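Long-range contact in apical membrane antigen 1 (Neospora caninum, PDB 4APL), which probably takes part in host cell invasion by the parasite, as a membrane-anchored surface antigen at the moving junction, the present chain covering its three ectodomain domains: residues S379-T384 / Q396-V401. Residues are numbered along the deposited sequence; the frame is centred on the assembly and turned at random.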
loop_
_atom_site.group_PDB
_atom_site.type_symbol
_atom_site.label_atom_id
_atom_site.label_comp_id
_atom_site.label_asym_id
_atom_site.label_seq_id
_atom_site.Cartn_x
_atom_site.Cartn_y
_atom_site.Cartn_z
ATOM N N SER A 379 2.808 17.606 -32.586
ATOM C CA SER A 379 1.817 18.156 -33.508
ATOM C C SER A 379 0.465 18.455 -32.844
ATOM O O SER A 379 -0.324 19.233 -33.373
ATOM C CB SER A 379 1.614 17.190 -34.674
ATOM O OG SER A 379 2.447 16.052 -34.530
ATOM N N GLU A 380 0.204 17.834 -31.694
ATOM C CA GLU A 380 -1.088 17.952 -31.010
ATOM C C GLU A 380 -0.984 18.734 -29.706
ATOM O O GLU A 380 -1.977 19.262 -29.195
ATOM C CB GLU A 380 -1.652 16.567 -30.704
ATOM C CG GLU A 380 -2.684 16.079 -31.700
ATOM C CD GLU A 380 -2.550 14.597 -31.969
ATOM O OE1 GLU A 380 -3.119 13.792 -31.195
ATOM O OE2 GLU A 380 -1.842 14.240 -32.935
ATOM N N PHE A 381 0.222 18.767 -29.157
ATOM C CA PHE A 381 0.443 19.282 -27.826
ATOM C C PHE A 381 1.498 20.365 -27.923
ATOM O O PHE A 381 2.684 20.086 -27.787
ATOM C CB PHE A 381 0.919 18.156 -26.905
ATOM C CG PHE A 381 0.841 18.494 -25.446
ATOM C CD1 PHE A 381 1.718 19.413 -24.884
ATOM C CD2 PHE A 381 -0.121 17.907 -24.641
ATOM C CE1 PHE A 381 1.630 19.743 -23.548
ATOM C CE2 PHE A 381 -0.209 18.227 -23.300
ATOM C CZ PHE A 381 0.664 19.151 -22.754
ATOM N N PRO A 382 1.070 21.610 -28.168
ATOM C CA PRO A 382 2.003 22.728 -28.286
ATOM C C PRO A 382 2.776 23.003 -26.987
ATOM O O PRO A 382 2.319 22.663 -25.888
ATOM C CB PRO A 382 1.083 23.906 -28.608
ATOM C CG PRO A 382 -0.213 23.549 -27.951
ATOM C CD PRO A 382 -0.334 22.062 -28.129
ATOM N N GLU A 383 3.952 23.602 -27.133
ATOM C CA GLU A 383 4.738 24.062 -26.001
ATOM C C GLU A 383 4.021 25.209 -25.285
ATOM O O GLU A 383 3.346 26.020 -25.913
ATOM C CB GLU A 383 6.104 24.521 -26.500
ATOM C CG GLU A 383 7.125 24.800 -25.417
ATOM C CD GLU A 383 8.536 24.608 -25.922
ATOM O OE1 GLU A 383 8.832 23.508 -26.445
ATOM O OE2 GLU A 383 9.342 25.556 -25.806
ATOM N N THR A 384 4.178 25.286 -23.972
ATOM C CA THR A 384 3.449 26.272 -23.199
ATOM C C THR A 384 4.297 26.864 -22.070
ATOM O O THR A 384 5.184 26.199 -21.532
ATOM C CB THR A 384 2.125 25.680 -22.677
ATOM O OG1 THR A 384 1.055 26.582 -22.970
ATOM C CG2 THR A 384 2.176 25.368 -21.164
ATOM N N GLN A 396 6.541 27.538 -15.164
ATOM C CA GLN A 396 6.224 26.233 -15.721
ATOM C C GLN A 396 6.573 26.168 -17.221
ATOM O O GLN A 396 6.365 27.134 -17.961
ATOM C CB GLN A 396 4.736 25.942 -15.490
ATOM C CG GLN A 396 4.252 24.614 -16.047
ATOM C CD GLN A 396 4.861 23.436 -15.323
ATOM O OE1 GLN A 396 5.383 22.506 -15.943
ATOM N NE2 GLN A 396 4.814 23.475 -13.997
ATOM N N LYS A 397 7.105 25.034 -17.666
ATOM C CA LYS A 397 7.235 24.772 -19.096
ATOM C C LYS A 397 6.720 23.387 -19.491
ATOM O O LYS A 397 7.338 22.365 -19.174
ATOM C CB LYS A 397 8.682 24.955 -19.561
ATOM C CG LYS A 397 8.909 24.601 -21.025
ATOM C CD LYS A 397 10.340 24.165 -21.273
ATOM C CE LYS A 397 10.684 24.194 -22.748
ATOM N NZ LYS A 397 12.153 24.343 -22.920
ATOM N N THR A 398 5.604 23.365 -20.215
ATOM C CA THR A 398 4.998 22.117 -20.683
ATOM C C THR A 398 5.237 21.920 -22.181
ATOM O O THR A 398 5.069 22.851 -22.970
ATOM C CB THR A 398 3.477 22.085 -20.409
ATOM O OG1 THR A 398 3.186 22.767 -19.183
ATOM C CG2 THR A 398 2.984 20.650 -20.311
ATOM N N SER A 399 5.627 20.706 -22.565
ATOM C CA SER A 399 5.818 20.367 -23.978
ATOM C C SER A 399 5.759 18.857 -24.207
ATOM O O SER A 399 5.549 18.089 -23.265
ATOM C CB SER A 399 7.139 20.933 -24.498
ATOM O OG SER A 399 8.228 20.272 -23.896
ATOM N N CYS A 400 5.927 18.433 -25.457
ATOM C CA CYS A 400 5.969 17.002 -25.759
ATOM C C CYS A 400 7.355 16.534 -26.203
ATOM O O CYS A 400 7.769 16.765 -27.335
ATOM C CB CYS A 400 4.902 16.610 -26.788
ATOM S SG CYS A 400 4.707 14.820 -26.983
ATOM N N VAL A 401 8.059 15.857 -25.302
ATOM C CA VAL A 401 9.396 15.378 -25.586
ATOM C C VAL A 401 9.426 13.863 -25.651
ATOM O O VAL A 401 9.168 13.185 -24.662
ATOM C CB VAL A 401 10.398 15.880 -24.537
ATOM C CG1 VAL A 401 11.776 15.263 -24.761
ATOM C CG2 VAL A 401 10.453 17.404 -24.573
#
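Residues 379-384 approach residues 396-401 of strand 394-401 as an irregular chain and become a strand only at their end, where Thr384 and Thr398 form an antiparallel hydrogen-bonded pair. Phe381 to Thr384 runs nearly opposite to Gln396 to Cys400, at 157°. Thr384 N donates to Thr398 O at 2.8 Å, in the carbonyl plane; the return bond, Thr398 N to Thr384 O, is longer at 3.2 Å, its donor standing above the carbonyl plane. Thr398 O also receives a CA-H...O contact from Glu383, and Thr384 O one from Lys397, so each carbonyl of the pair is approached twice.

The two threonine side chains stand next to each other on one face of the sheet with the same orientation, Thr384 CG2 3.4 Å from Thr398 OG1. Phe381 shares this side: with CG anti to the backbone N (chi1 -165°), its ring reaches along the strand until the CE1-CZ edge meets the methyl CG2 of Thr398, 3.6 Å from CE1. At the base of the ring, Phe381 CB packs against Cys400 CB at 4.3 Å. Away from the Phe381 ring, the extended Glu383 side chain passes Lys397 at a slant and sets OE1 against Ser399 CB. Its OE2 stays 4.2 Å from Lys397 NZ, too far for a salt bridge, although the opposite charges probably attract.

Strand 404-411 pairs along the other edge of 394-401, the middle strand of a three-stranded antiparallel sheet. The Cys400-Cys376 disulfide ties this strand to the chain leading into 379-384, consistent with domain III, the disulfide-rich C-terminal domain of the AMA1 ectodomain.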